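Local coordinates for protein superoxide dismutase (Anaplasma phagocytophilum, PDB 3JS4) that probably uses a bound iron(III) ion to dismutate superoxide radicals into molecular oxygen and hydrogen peroxide, at residues E24-P29 with L69-L74; P35-H40 with K201-V206; G63-G68 with V78-N83; V151-D156 with L212-V217. All coordinates share one frame; numbering follows the deposited sequence.

Contact 1 of 4, residues E24-P29 with L69-L74; sequences ELSDLP and LGNESL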
loop_
_atom_site.group_PDB
_atom_site.type_symbol
_atom_site.label_atom_id
_atom_site.label_comp_id
_atom_site.label_asym_id
_atom_site.label_seq_id
_atom_site.Cartn_x
_atom_site.Cartn_y
_atom_site.Cartn_z
ATOM N N GLU A 24 -15.770 4.980 6.063
ATOM C CA GLU A 24 -16.256 5.211 4.713
ATOM C C GLU A 24 -15.221 4.785 3.698
ATOM O O GLU A 24 -14.020 4.750 3.990
ATOM C CB GLU A 24 -16.632 6.688 4.480
ATOM C CG GLU A 24 -17.794 7.171 5.378
ATOM C CD GLU A 24 -18.310 8.565 5.005
ATOM O OE1 GLU A 24 -17.573 9.322 4.326
ATOM O OE2 GLU A 24 -19.453 8.900 5.396
ATOM N N LEU A 25 -15.698 4.456 2.509
ATOM C CA LEU A 25 -14.816 4.208 1.386
ATOM C C LEU A 25 -14.390 5.568 0.792
ATOM O O LEU A 25 -15.199 6.283 0.226
ATOM C CB LEU A 25 -15.500 3.296 0.351
ATOM C CG LEU A 25 -14.714 2.909 -0.912
ATOM C CD1 LEU A 25 -13.575 1.911 -0.605
ATOM C CD2 LEU A 25 -15.676 2.340 -1.977
ATOM N N SER A 26 -13.116 5.916 0.950
ATOM C CA SER A 26 -12.595 7.216 0.471
ATOM C C SER A 26 -12.458 7.236 -1.042
ATOM O O SER A 26 -12.051 6.237 -1.637
ATOM C CB SER A 26 -11.233 7.516 1.101
ATOM O OG SER A 26 -11.414 7.789 2.478
ATOM N N ASP A 27 -12.783 8.377 -1.647
ATOM C CA ASP A 27 -12.726 8.547 -3.098
ATOM C C ASP A 27 -11.352 8.212 -3.647
ATOM O O ASP A 27 -10.338 8.537 -3.028
ATOM C CB ASP A 27 -13.017 9.997 -3.488
ATOM C CG ASP A 27 -14.442 10.413 -3.200
ATOM O OD1 ASP A 27 -15.305 9.549 -2.932
ATOM O OD2 ASP A 27 -14.686 11.627 -3.252
ATOM N N LEU A 28 -11.326 7.589 -4.816
ATOM C CA LEU A 28 -10.081 7.471 -5.589
ATOM C C LEU A 28 -9.501 8.839 -5.976
ATOM O O LEU A 28 -10.255 9.781 -6.195
ATOM C CB LEU A 28 -10.331 6.676 -6.867
ATOM C CG LEU A 28 -10.604 5.182 -6.717
ATOM C CD1 LEU A 28 -10.802 4.568 -8.111
ATOM C CD2 LEU A 28 -9.443 4.460 -5.957
ATOM N N PRO A 29 -8.166 8.940 -6.101
ATOM C CA PRO A 29 -7.589 10.188 -6.593
ATOM C C PRO A 29 -7.735 10.392 -8.113
ATOM O O PRO A 29 -7.255 11.383 -8.633
ATOM C CB PRO A 29 -6.096 10.087 -6.206
ATOM C CG PRO A 29 -5.891 8.772 -5.570
ATOM C CD PRO A 29 -7.139 7.939 -5.758
ATOM N N LEU A 69 -15.624 6.107 15.845
ATOM C CA LEU A 69 -14.391 6.675 15.286
ATOM C C LEU A 69 -14.504 6.670 13.771
ATOM O O LEU A 69 -15.301 5.909 13.205
ATOM C CB LEU A 69 -13.136 5.890 15.727
ATOM C CG LEU A 69 -12.726 5.913 17.209
ATOM C CD1 LEU A 69 -11.418 5.173 17.381
ATOM C CD2 LEU A 69 -12.597 7.336 17.748
ATOM N N GLY A 70 -13.717 7.519 13.117
ATOM C CA GLY A 70 -13.785 7.646 11.663
ATOM C C GLY A 70 -12.476 7.257 11.012
ATOM O O GLY A 70 -11.563 6.763 11.694
ATOM N N ASN A 71 -12.371 7.502 9.705
ATOM C CA ASN A 71 -11.194 7.095 8.919
ATOM C C ASN A 71 -9.852 7.633 9.439
ATOM O O ASN A 71 -8.829 6.988 9.293
ATOM C CB ASN A 71 -11.382 7.442 7.437
ATOM C CG ASN A 71 -12.319 6.484 6.733
ATOM O OD1 ASN A 71 -13.261 5.948 7.325
ATOM N ND2 ASN A 71 -12.064 6.257 5.465
ATOM N N GLU A 72 -9.873 8.813 10.064
ATOM C CA GLU A 72 -8.650 9.446 10.576
ATOM C C GLU A 72 -8.035 8.647 11.715
ATOM O O GLU A 72 -6.853 8.799 12.022
ATOM C CB GLU A 72 -8.937 10.874 11.054
ATOM C CG GLU A 72 -10.234 11.444 10.498
ATOM C CD GLU A 72 -11.466 10.977 11.278
ATOM O OE1 GLU A 72 -11.393 10.924 12.528
ATOM O OE2 GLU A 72 -12.496 10.668 10.644
ATOM N N SER A 73 -8.843 7.805 12.348
ATOM C CA SER A 73 -8.358 6.957 13.436
ATOM C C SER A 73 -7.820 5.618 12.941
ATOM O O SER A 73 -7.358 4.819 13.755
ATOM C CB SER A 73 -9.466 6.691 14.466
ATOM O OG SER A 73 -9.875 7.883 15.104
ATOM N N LEU A 74 -7.884 5.357 11.634
ATOM C CA LEU A 74 -7.521 4.020 11.133
ATOM C C LEU A 74 -6.122 3.578 11.577
ATOM O O LEU A 74 -5.941 2.439 12.049
ATOM C CB LEU A 74 -7.724 3.893 9.610
ATOM C CG LEU A 74 -9.170 3.689 9.128
ATOM C CD1 LEU A 74 -9.285 3.796 7.603
ATOM C CD2 LEU A 74 -9.731 2.336 9.614
HETATM O O HOH W 1 -9.650 6.889 3.965
#
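Glu-24 and Asn-71 bring two irregular pieces of backbone together, an extended run at 24-29 and a short 3-10 turn at 71-73, with their CA atoms 6.8 Å apart. The link is made by one side chain reading one residue's backbone. Asn-71 OD1 accepts from Glu-24 N at 3.0 Å, and Asn-71 ND2 donates to Glu-24 O at 2.9 Å. Both bonds are nearly straight, with N-H...acceptor angles of 162° and 167°. The carbonyl oxygen of Glu-24 lies close to the plane of the amide, so the pair of bonds fixes the rotation of the whole carboxamide. Asparagine suits the place because its short amide carries a donor and an acceptor side by side, matching the N-H and C=O of a single extended residue. In the alpha-hairpin domain of this iron superoxide dismutase the contact pins the N-terminal segment to the loop between helices 39-60 and 74-83. With CG beside the backbone N (chi1 -76°), the amide of Asn-71 reaches out from the 3-10 turn. That turn is closed by Ser-73 N bonding to Gly-70 O. A water bridges to Ser-26, whose short hydroxyl reaches it: it accepts from Asn-71 ND2 at 2.9 Å and lies 2.5 Å from Ser-26 OG. Beyond the pair, Ser-26 O receives a hydrogen bond from Tyr-46 OH of helix 39-60.

Contact 2 of 4, residues P35-H40 with K201-V206; sequences PYISSH and KKYIDV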
loop_
_atom_site.group_PDB
_atom_site.type_symbol
_atom_site.label_atom_id
_atom_site.label_comp_id
_atom_site.label_asym_id
_atom_site.label_seq_id
_atom_site.Cartn_x
_atom_site.Cartn_y
_atom_site.Cartn_z
ATOM N N PRO A 35 -4.870 1.595 -19.771
ATOM C CA PRO A 35 -5.239 0.199 -19.936
ATOM C C PRO A 35 -4.530 -0.746 -18.946
ATOM O O PRO A 35 -4.744 -1.958 -19.016
ATOM C CB PRO A 35 -4.803 -0.099 -21.372
ATOM C CG PRO A 35 -3.581 0.759 -21.569
ATOM C CD PRO A 35 -3.758 1.971 -20.676
ATOM N N TYR A 36 -3.722 -0.189 -18.040
ATOM C CA TYR A 36 -2.872 -0.964 -17.094
ATOM C C TYR A 36 -3.621 -1.725 -15.996
ATOM O O TYR A 36 -3.209 -2.818 -15.562
ATOM C CB TYR A 36 -1.803 -0.037 -16.484
ATOM C CG TYR A 36 -1.094 0.700 -17.590
ATOM C CD1 TYR A 36 -0.331 -0.015 -18.517
ATOM C CD2 TYR A 36 -1.245 2.078 -17.773
ATOM C CE1 TYR A 36 0.297 0.609 -19.579
ATOM C CE2 TYR A 36 -0.600 2.733 -18.865
ATOM C CZ TYR A 36 0.167 1.969 -19.755
ATOM O OH TYR A 36 0.834 2.513 -20.836
ATOM N N ILE A 37 -4.684 -1.109 -15.506
ATOM C CA ILE A 37 -5.623 -1.757 -14.624
ATOM C C ILE A 37 -6.950 -1.507 -15.305
ATOM O O ILE A 37 -7.330 -0.352 -15.519
ATOM C CB ILE A 37 -5.625 -1.126 -13.218
ATOM C CG1 ILE A 37 -4.228 -1.253 -12.550
ATOM C CG2 ILE A 37 -6.731 -1.739 -12.362
ATOM C CD1 ILE A 37 -3.848 -2.650 -12.109
ATOM N N SER A 38 -7.635 -2.584 -15.683
ATOM C CA SER A 38 -8.836 -2.442 -16.493
ATOM C C SER A 38 -9.962 -1.845 -15.669
ATOM O O SER A 38 -9.936 -1.847 -14.448
ATOM C CB SER A 38 -9.272 -3.790 -17.062
ATOM O OG SER A 38 -9.742 -4.633 -16.021
ATOM N N SER A 39 -10.972 -1.351 -16.358
ATOM C CA SER A 39 -12.117 -0.786 -15.690
ATOM C C SER A 39 -12.786 -1.819 -14.740
ATOM O O SER A 39 -13.111 -1.521 -13.564
ATOM C CB SER A 39 -13.067 -0.258 -16.774
ATOM O OG SER A 39 -14.282 0.087 -16.172
ATOM N N HIS A 40 -12.957 -3.035 -15.254
ATOM C CA HIS A 40 -13.531 -4.157 -14.512
ATOM C C HIS A 40 -12.703 -4.498 -13.251
ATOM O O HIS A 40 -13.255 -4.699 -12.157
ATOM C CB HIS A 40 -13.640 -5.360 -15.461
ATOM C CG HIS A 40 -14.273 -6.579 -14.856
ATOM N ND1 HIS A 40 -15.400 -6.528 -14.060
ATOM C CD2 HIS A 40 -13.969 -7.896 -14.990
ATOM C CE1 HIS A 40 -15.741 -7.757 -13.700
ATOM N NE2 HIS A 40 -14.885 -8.603 -14.248
ATOM N N LYS A 201 4.456 -11.297 -12.171
ATOM C CA LYS A 201 5.554 -10.498 -12.724
ATOM C C LYS A 201 5.074 -9.490 -13.761
ATOM O O LYS A 201 5.554 -8.368 -13.765
ATOM C CB LYS A 201 6.672 -11.353 -13.328
ATOM C CG LYS A 201 7.935 -10.512 -13.611
ATOM C CD LYS A 201 9.077 -11.317 -14.168
ATOM C CE LYS A 201 10.359 -10.458 -14.268
ATOM N NZ LYS A 201 10.156 -9.265 -15.172
ATOM N N LYS A 202 4.149 -9.891 -14.638
ATOM C CA LYS A 202 3.623 -8.954 -15.632
ATOM C C LYS A 202 2.999 -7.744 -14.961
ATOM O O LYS A 202 3.255 -6.623 -15.359
ATOM C CB LYS A 202 2.619 -9.610 -16.591
ATOM C CG LYS A 202 3.027 -9.404 -18.011
ATOM C CD LYS A 202 1.957 -9.823 -19.014
ATOM C CE LYS A 202 2.141 -9.046 -20.312
ATOM N NZ LYS A 202 1.155 -9.453 -21.366
ATOM N N TYR A 203 2.201 -7.986 -13.922
ATOM C CA TYR A 203 1.599 -6.905 -13.124
ATOM C C TYR A 203 2.647 -6.045 -12.402
ATOM O O TYR A 203 2.507 -4.825 -12.339
ATOM C CB TYR A 203 0.611 -7.491 -12.097
ATOM C CG TYR A 203 0.282 -6.617 -10.897
ATOM C CD1 TYR A 203 -0.560 -5.509 -11.017
ATOM C CD2 TYR A 203 0.730 -6.958 -9.631
ATOM C CE1 TYR A 203 -0.887 -4.723 -9.900
ATOM C CE2 TYR A 203 0.418 -6.188 -8.521
ATOM C CZ TYR A 203 -0.406 -5.080 -8.655
ATOM O OH TYR A 203 -0.734 -4.315 -7.543
ATOM N N ILE A 204 3.680 -6.672 -11.845
ATOM C CA ILE A 204 4.753 -5.900 -11.183
ATOM C C ILE A 204 5.493 -5.008 -12.207
ATOM O O ILE A 204 5.809 -3.845 -11.920
ATOM C CB ILE A 204 5.757 -6.804 -10.409
ATOM C CG1 ILE A 204 5.033 -7.565 -9.291
ATOM C CG2 ILE A 204 6.878 -5.946 -9.779
ATOM C CD1 ILE A 204 5.863 -8.660 -8.648
ATOM N N ASP A 205 5.748 -5.561 -13.394
ATOM C CA ASP A 205 6.382 -4.819 -14.477
ATOM C C ASP A 205 5.575 -3.597 -14.842
ATOM O O ASP A 205 6.124 -2.502 -14.949
ATOM C CB ASP A 205 6.579 -5.684 -15.718
ATOM C CG ASP A 205 7.619 -6.772 -15.527
ATOM O OD1 ASP A 205 8.348 -6.767 -14.508
ATOM O OD2 ASP A 205 7.708 -7.640 -16.423
ATOM N N VAL A 206 4.268 -3.793 -15.015
ATOM C CA VAL A 206 3.366 -2.718 -15.352
ATOM C C VAL A 206 3.302 -1.658 -14.236
ATOM O O VAL A 206 3.289 -0.448 -14.509
ATOM C CB VAL A 206 1.977 -3.275 -15.679
ATOM C CG1 VAL A 206 0.952 -2.176 -15.655
ATOM C CG2 VAL A 206 1.998 -3.952 -17.043
#
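Tyr-36 and Ile-37 pack against Val-206 and Tyr-203, joining the approach to the first long helix of the alpha-hairpin domain with helix 200-211 of the C-terminal domain of the iron/manganese superoxide dismutase fold. The meeting is wholly apolar. Val-206 CG1 presses on the root of Tyr-36, 3.6 Å from Tyr-36 CB and 3.8 Å from its CD1, and approaches the ring obliquely. The isopropyl group is set with CG1 anti to the backbone N (chi1 164°), which carries this methyl across to the tyrosine. A beta-branched valine suits the spot, since its methyl lies close to the helix backbone and needs no long reach. Pro-35 CD covers one face of the Tyr-36 ring near the rim, 3.7 Å above the plane, and the ring also stacks with His-210.

Ile-37 works through its far end. Its CA-CB bond does not aim at the helix, but CG1 beside the backbone N (chi1 -61°) and a second bend at chi2 (-72°) bring CD1 round to Tyr-203. The aromatic ring of Tyr-203 is buried, while its hydroxyl is bonded to the backbone oxygen of Asp-186, a residue that binds the iron, and to Tyr-104 OH. The isoleucine thus packs beside a second-shell residue of the metal site, and its slim aliphatic end suits the border of a flat ring: CD1 of Ile-37 lies at the ring edge, 4.2 Å from Tyr-203 CE1.

Contact 3 of 4, residues G63-G68 with V78-N83; sequences GTEFEG and VVKAHN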
loop_
_atom_site.group_PDB
_atom_site.type_symbol
_atom_site.label_atom_id
_atom_site.label_comp_id
_atom_site.label_asym_id
_atom_site.label_seq_id
_atom_site.Cartn_x
_atom_site.Cartn_y
_atom_site.Cartn_z
ATOM N N GLY A 63 -19.870 -1.603 20.072
ATOM C CA GLY A 63 -19.669 -2.003 21.476
ATOM C C GLY A 63 -18.204 -2.025 21.917
ATOM O O GLY A 63 -17.887 -2.451 23.041
ATOM N N THR A 64 -17.301 -1.573 21.048
ATOM C CA THR A 64 -15.879 -1.551 21.390
ATOM C C THR A 64 -15.401 -0.118 21.548
ATOM O O THR A 64 -16.124 0.821 21.225
ATOM C CB THR A 64 -15.012 -2.243 20.315
ATOM O OG1 THR A 64 -15.002 -1.452 19.118
ATOM C CG2 THR A 64 -15.522 -3.637 20.001
ATOM N N GLU A 65 -14.157 0.043 21.994
ATOM C CA GLU A 65 -13.544 1.367 22.121
ATOM C C GLU A 65 -13.438 2.107 20.787
ATOM O O GLU A 65 -13.221 3.325 20.760
ATOM C CB GLU A 65 -12.155 1.253 22.768
ATOM C CG GLU A 65 -11.164 0.505 21.911
ATOM C CD GLU A 65 -9.853 0.240 22.613
ATOM O OE1 GLU A 65 -9.610 -0.929 22.968
ATOM O OE2 GLU A 65 -9.075 1.195 22.801
ATOM N N PHE A 66 -13.586 1.382 19.679
ATOM C CA PHE A 66 -13.461 1.997 18.359
ATOM C C PHE A 66 -14.785 2.472 17.737
ATOM O O PHE A 66 -14.763 3.131 16.698
ATOM C CB PHE A 66 -12.709 1.077 17.386
ATOM C CG PHE A 66 -11.488 0.424 17.974
ATOM C CD1 PHE A 66 -10.370 1.183 18.334
ATOM C CD2 PHE A 66 -11.446 -0.957 18.152
ATOM C CE1 PHE A 66 -9.211 0.561 18.853
ATOM C CE2 PHE A 66 -10.307 -1.582 18.680
ATOM C CZ PHE A 66 -9.190 -0.829 19.031
ATOM N N GLU A 67 -15.922 2.150 18.355
ATOM C CA GLU A 67 -17.220 2.642 17.865
ATOM C C GLU A 67 -17.276 4.173 17.815
ATOM O O GLU A 67 -16.824 4.852 18.740
ATOM C CB GLU A 67 -18.389 2.094 18.700
ATOM C CG GLU A 67 -19.778 2.374 18.094
ATOM C CD GLU A 67 -20.907 1.551 18.711
ATOM O OE1 GLU A 67 -20.694 0.813 19.706
ATOM O OE2 GLU A 67 -22.038 1.652 18.194
ATOM N N GLY A 68 -17.815 4.705 16.720
ATOM C CA GLY A 68 -17.964 6.145 16.548
ATOM C C GLY A 68 -16.691 6.862 16.113
ATOM O O GLY A 68 -16.673 8.089 16.042
ATOM N N VAL A 78 -5.387 0.232 13.897
ATOM C CA VAL A 78 -4.517 -0.842 13.439
ATOM C C VAL A 78 -3.564 -1.302 14.546
ATOM O O VAL A 78 -3.517 -2.485 14.869
ATOM C CB VAL A 78 -3.740 -0.433 12.160
ATOM C CG1 VAL A 78 -2.658 -1.443 11.825
ATOM C CG2 VAL A 78 -4.712 -0.297 10.974
ATOM N N VAL A 79 -2.836 -0.359 15.145
ATOM C CA VAL A 79 -1.848 -0.692 16.155
ATOM C C VAL A 79 -2.535 -1.269 17.401
ATOM O O VAL A 79 -2.142 -2.325 17.879
ATOM C CB VAL A 79 -0.964 0.533 16.493
ATOM C CG1 VAL A 79 -0.007 0.229 17.646
ATOM C CG2 VAL A 79 -0.207 0.997 15.248
ATOM N N LYS A 80 -3.584 -0.613 17.890
ATOM C CA LYS A 80 -4.277 -1.075 19.105
ATOM C C LYS A 80 -4.909 -2.472 18.967
ATOM O O LYS A 80 -4.768 -3.323 19.860
ATOM C CB LYS A 80 -5.318 -0.036 19.542
ATOM C CG LYS A 80 -4.718 1.082 20.416
ATOM C CD LYS A 80 -5.535 2.371 20.326
ATOM C CE LYS A 80 -4.838 3.531 21.053
ATOM N NZ LYS A 80 -5.616 4.782 20.894
ATOM N N ALA A 81 -5.577 -2.714 17.840
ATOM C CA ALA A 81 -6.198 -4.006 17.583
ATOM C C ALA A 81 -5.144 -5.093 17.479
ATOM O O ALA A 81 -5.330 -6.187 18.017
ATOM C CB ALA A 81 -7.038 -3.954 16.309
ATOM N N HIS A 82 -4.039 -4.802 16.793
ATOM C CA HIS A 82 -2.957 -5.771 16.679
ATOM C C HIS A 82 -2.419 -6.125 18.077
ATOM O O HIS A 82 -2.234 -7.308 18.388
ATOM C CB HIS A 82 -1.830 -5.249 15.756
ATOM C CG HIS A 82 -0.867 -6.309 15.309
ATOM N ND1 HIS A 82 0.339 -6.536 15.938
ATOM C CD2 HIS A 82 -0.952 -7.225 14.314
ATOM C CE1 HIS A 82 0.967 -7.539 15.345
ATOM N NE2 HIS A 82 0.205 -7.971 14.350
ATOM N N ASN A 83 -2.180 -5.114 18.918
ATOM C CA ASN A 83 -1.642 -5.349 20.261
ATOM C C ASN A 83 -2.591 -6.201 21.119
ATOM O O ASN A 83 -2.143 -6.878 22.042
ATOM C CB ASN A 83 -1.335 -4.029 20.983
ATOM C CG ASN A 83 -0.064 -3.329 20.458
ATOM O OD1 ASN A 83 0.779 -3.928 19.764
ATOM N ND2 ASN A 83 0.080 -2.058 20.806
#
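Phe-66 and Lys-80 join a type I beta turn, Thr-64 to Glu-67, to helix 74-83 within the alpha-hairpin domain. The apolar part of the contact rests on the phenylalanine. Its far end, CE1 and CZ, meets the first methylene of the lysine, with Phe-66 CZ 4.0 Å from Lys-80 CB at the ring edge. Turning CG to the side of the backbone N (chi1 -44°) sends the ring from the turn toward the helix, where its CZ also comes 4.2 Å from the backbone N of Ala-81. Ala-81, with its small side chain, packs on Ile-91 and Phe-92 of helix 89-106. Glu-65 CG lies over the centre of the Phe-66 ring, 3.5 Å above its plane, so the exposed glutamate roofs the buried aromatic with its aliphatic part.

Charges play a looser role. Lys-80 extends beyond CG, and its NZ stays 5.3 Å from Glu-65 OE2, opposite charges near each other but not in contact; any attraction would be weak at the exposed margin.

Hydrogen bonds shape the turn itself. Gly-63, just before it, has a positive phi (82°) that glycine adopts easily, and its N donates to Glu-67 OE1 from above the carboxylate plane. Glu-67 N bonds to Thr-64 O, and Phe-66 N to Thr-64 OG1 at 3.2 Å, an ST turn for which threonine's short hydroxyl is well placed.

Contact 4 of 4, residues V151-D156 with L212-V217; sequences VWLVYD and LNWDFV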
loop_
_atom_site.group_PDB
_atom_site.type_symbol
_atom_site.label_atom_id
_atom_site.label_comp_id
_atom_site.label_asym_id
_atom_site.label_seq_id
_atom_site.Cartn_x
_atom_site.Cartn_y
_atom_site.Cartn_z
ATOM N N VAL A 151 3.887 -5.132 -1.032
ATOM C CA VAL A 151 5.272 -4.674 -1.179
ATOM C C VAL A 151 5.330 -3.176 -0.843
ATOM O O VAL A 151 4.481 -2.394 -1.294
ATOM C CB VAL A 151 5.764 -4.964 -2.600
ATOM C CG1 VAL A 151 7.179 -4.443 -2.854
ATOM C CG2 VAL A 151 5.681 -6.465 -2.851
ATOM N N TRP A 152 6.297 -2.797 -0.015
ATOM C CA TRP A 152 6.453 -1.406 0.417
ATOM C C TRP A 152 7.812 -0.816 0.032
ATOM O O TRP A 152 8.859 -1.447 0.253
ATOM C CB TRP A 152 6.302 -1.296 1.948
ATOM C CG TRP A 152 5.077 -1.988 2.468
ATOM C CD1 TRP A 152 4.935 -3.316 2.731
ATOM C CD2 TRP A 152 3.802 -1.385 2.743
ATOM N NE1 TRP A 152 3.653 -3.582 3.156
ATOM C CE2 TRP A 152 2.935 -2.418 3.171
ATOM C CE3 TRP A 152 3.312 -0.073 2.670
ATOM C CZ2 TRP A 152 1.604 -2.181 3.554
ATOM C CZ3 TRP A 152 1.959 0.161 3.041
ATOM C CH2 TRP A 152 1.142 -0.888 3.470
ATOM N N LEU A 153 7.792 0.411 -0.487
ATOM C CA LEU A 153 8.969 1.274 -0.469
ATOM C C LEU A 153 8.899 2.051 0.844
ATOM O O LEU A 153 7.885 2.697 1.142
ATOM C CB LEU A 153 9.004 2.244 -1.670
ATOM C CG LEU A 153 10.170 3.242 -1.728
ATOM C CD1 LEU A 153 11.528 2.493 -1.707
ATOM C CD2 LEU A 153 10.085 4.177 -2.960
ATOM N N VAL A 154 9.950 1.961 1.645
ATOM C CA VAL A 154 9.952 2.639 2.943
ATOM C C VAL A 154 11.212 3.436 3.140
ATOM O O VAL A 154 12.227 3.170 2.466
ATOM C CB VAL A 154 9.820 1.644 4.144
ATOM C CG1 VAL A 154 8.537 0.827 4.018
ATOM C CG2 VAL A 154 11.075 0.726 4.264
ATOM N N TYR A 155 11.152 4.403 4.063
ATOM C CA TYR A 155 12.362 5.019 4.585
ATOM C C TYR A 155 12.693 4.435 5.959
ATOM O O TYR A 155 11.909 4.551 6.900
ATOM C CB TYR A 155 12.249 6.545 4.653
ATOM C CG TYR A 155 13.500 7.189 5.214
ATOM C CD1 TYR A 155 14.618 7.386 4.417
ATOM C CD2 TYR A 155 13.575 7.564 6.556
ATOM C CE1 TYR A 155 15.771 7.958 4.927
ATOM C CE2 TYR A 155 14.735 8.135 7.086
ATOM C CZ TYR A 155 15.820 8.327 6.260
ATOM O OH TYR A 155 16.969 8.889 6.753
ATOM N N ASP A 156 13.864 3.810 6.050
ATOM C CA ASP A 156 14.325 3.119 7.242
ATOM C C ASP A 156 15.168 4.108 8.033
ATOM O O ASP A 156 16.280 4.471 7.617
ATOM C CB ASP A 156 15.151 1.887 6.837
ATOM C CG ASP A 156 15.652 1.074 8.027
ATOM O OD1 ASP A 156 15.447 -0.154 8.017
ATOM O OD2 ASP A 156 16.250 1.643 8.962
ATOM N N LEU A 212 3.477 3.520 -10.609
ATOM C CA LEU A 212 4.048 4.055 -9.359
ATOM C C LEU A 212 4.008 5.582 -9.341
ATOM O O LEU A 212 4.464 6.223 -10.282
ATOM C CB LEU A 212 5.503 3.597 -9.148
ATOM C CG LEU A 212 6.328 4.068 -7.946
ATOM C CD1 LEU A 212 5.665 3.778 -6.557
ATOM C CD2 LEU A 212 7.709 3.398 -8.020
ATOM N N ASN A 213 3.504 6.148 -8.250
ATOM C CA ASN A 213 3.370 7.583 -8.134
ATOM C C ASN A 213 4.532 8.163 -7.334
ATOM O O ASN A 213 4.526 8.157 -6.089
ATOM C CB ASN A 213 2.037 7.917 -7.464
ATOM C CG ASN A 213 1.721 9.405 -7.469
ATOM O OD1 ASN A 213 2.563 10.262 -7.808
ATOM N ND2 ASN A 213 0.483 9.725 -7.098
ATOM N N TRP A 214 5.528 8.664 -8.060
ATOM C CA TRP A 214 6.698 9.246 -7.423
ATOM C C TRP A 214 6.368 10.557 -6.707
ATOM O O TRP A 214 7.055 10.919 -5.766
ATOM C CB TRP A 214 7.808 9.484 -8.441
ATOM C CG TRP A 214 8.523 8.272 -8.937
ATOM C CD1 TRP A 214 8.540 7.805 -10.227
ATOM C CD2 TRP A 214 9.362 7.384 -8.180
ATOM N NE1 TRP A 214 9.336 6.682 -10.318
ATOM C CE2 TRP A 214 9.843 6.394 -9.078
ATOM C CE3 TRP A 214 9.740 7.318 -6.829
ATOM C CZ2 TRP A 214 10.681 5.350 -8.670
ATOM C CZ3 TRP A 214 10.581 6.273 -6.416
ATOM C CH2 TRP A 214 11.052 5.316 -7.335
ATOM N N ASP A 215 5.339 11.282 -7.156
ATOM C CA ASP A 215 4.929 12.515 -6.453
ATOM C C ASP A 215 4.481 12.179 -5.025
ATOM O O ASP A 215 4.701 12.962 -4.092
ATOM C CB ASP A 215 3.779 13.253 -7.163
ATOM C CG ASP A 215 4.051 13.510 -8.651
ATOM O OD1 ASP A 215 5.240 13.588 -9.046
ATOM O OD2 ASP A 215 3.060 13.624 -9.426
ATOM N N PHE A 216 3.827 11.028 -4.863
ATOM C CA PHE A 216 3.386 10.604 -3.538
ATOM C C PHE A 216 4.597 10.312 -2.631
ATOM O O PHE A 216 4.711 10.867 -1.534
ATOM C CB PHE A 216 2.419 9.416 -3.631
ATOM C CG PHE A 216 1.765 9.044 -2.318
ATOM C CD1 PHE A 216 0.923 9.945 -1.659
ATOM C CD2 PHE A 216 1.979 7.788 -1.754
ATOM C CE1 PHE A 216 0.305 9.595 -0.448
ATOM C CE2 PHE A 216 1.376 7.425 -0.559
ATOM C CZ PHE A 216 0.538 8.317 0.099
ATOM N N VAL A 217 5.498 9.455 -3.101
ATOM C CA VAL A 217 6.746 9.130 -2.416
ATOM C C VAL A 217 7.512 10.374 -1.956
ATOM O O VAL A 217 7.830 10.514 -0.762
ATOM C CB VAL A 217 7.658 8.304 -3.345
ATOM C CG1 VAL A 217 8.948 7.930 -2.629
ATOM C CG2 VAL A 217 6.923 7.055 -3.837
#
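Leu-153 sets one methyl, CD2, against two side chains of the helix that begins at Trp-214. It lies 3.9 Å from Val-217 CG1 and 4.1 Å from Trp-214 CZ3. The leucine crosses both partners at about a right angle and touches them with the end of one branch. CG stands anti to the backbone N (chi1 178°), which extends the side chain straight off the strand toward the helix. Leucine suits this place: it is long enough to span from sheet to helix, and one branch, CD2, serves both neighbours. Val-217, one helical turn after Trp-214, aims CG1 back at the strand, its short beta-branched side chain fitting where the helix comes near.

The indole of Trp-214 arrives differently. Its CA-CB bond does not point at the strand, but the far corner of the six-membered ring swings nearer, and Leu-153 CD2 meets it obliquely. Leu-212 CD2 packs on one face, 3.6 Å above the plane and toward the rim. At the polar end, Trp-214 NE1 bonds to the backbone oxygen of Gly-114, so the buried N-H is satisfied and the ring is anchored. Asn-213 holds the N-cap position, its OD1 accepting weakly from Asp-215 N and Phe-216 N.

Phe-134 of helix 131-144 touches both Leu-153 and Trp-214, and Leu-120 of helix 118-128 meets Trp-214 and Val-217. Such packing of helices on a three-stranded antiparallel sheet is the core of the C-terminal alpha/beta domain of iron and manganese superoxide dismutases.

From the N terminus, contact 1 opens at 24-29 and contact 2 at 35-40. After helix 39-60, contact 3 opens at 63-68; contact 1 then closes at 69-74, so it crosses both contact 2 and contact 3, and contact 3 closes on helix 74-83. Contacts 1 and 3 lie within the alpha-hairpin domain and are in series with contact 4. Contact 2 spans far more, closing only at 201-206 and tying the start of helix 39-60 to the C-terminal domain; contact 3 nests inside its loop. Contact 4 opens on strand 149-156 and closes after helix 200-211, thus crossing contact 2 while staying within the C-terminal domain. Contacts 2 and 3 lie farthest apart, their centres about 35 Å from each other.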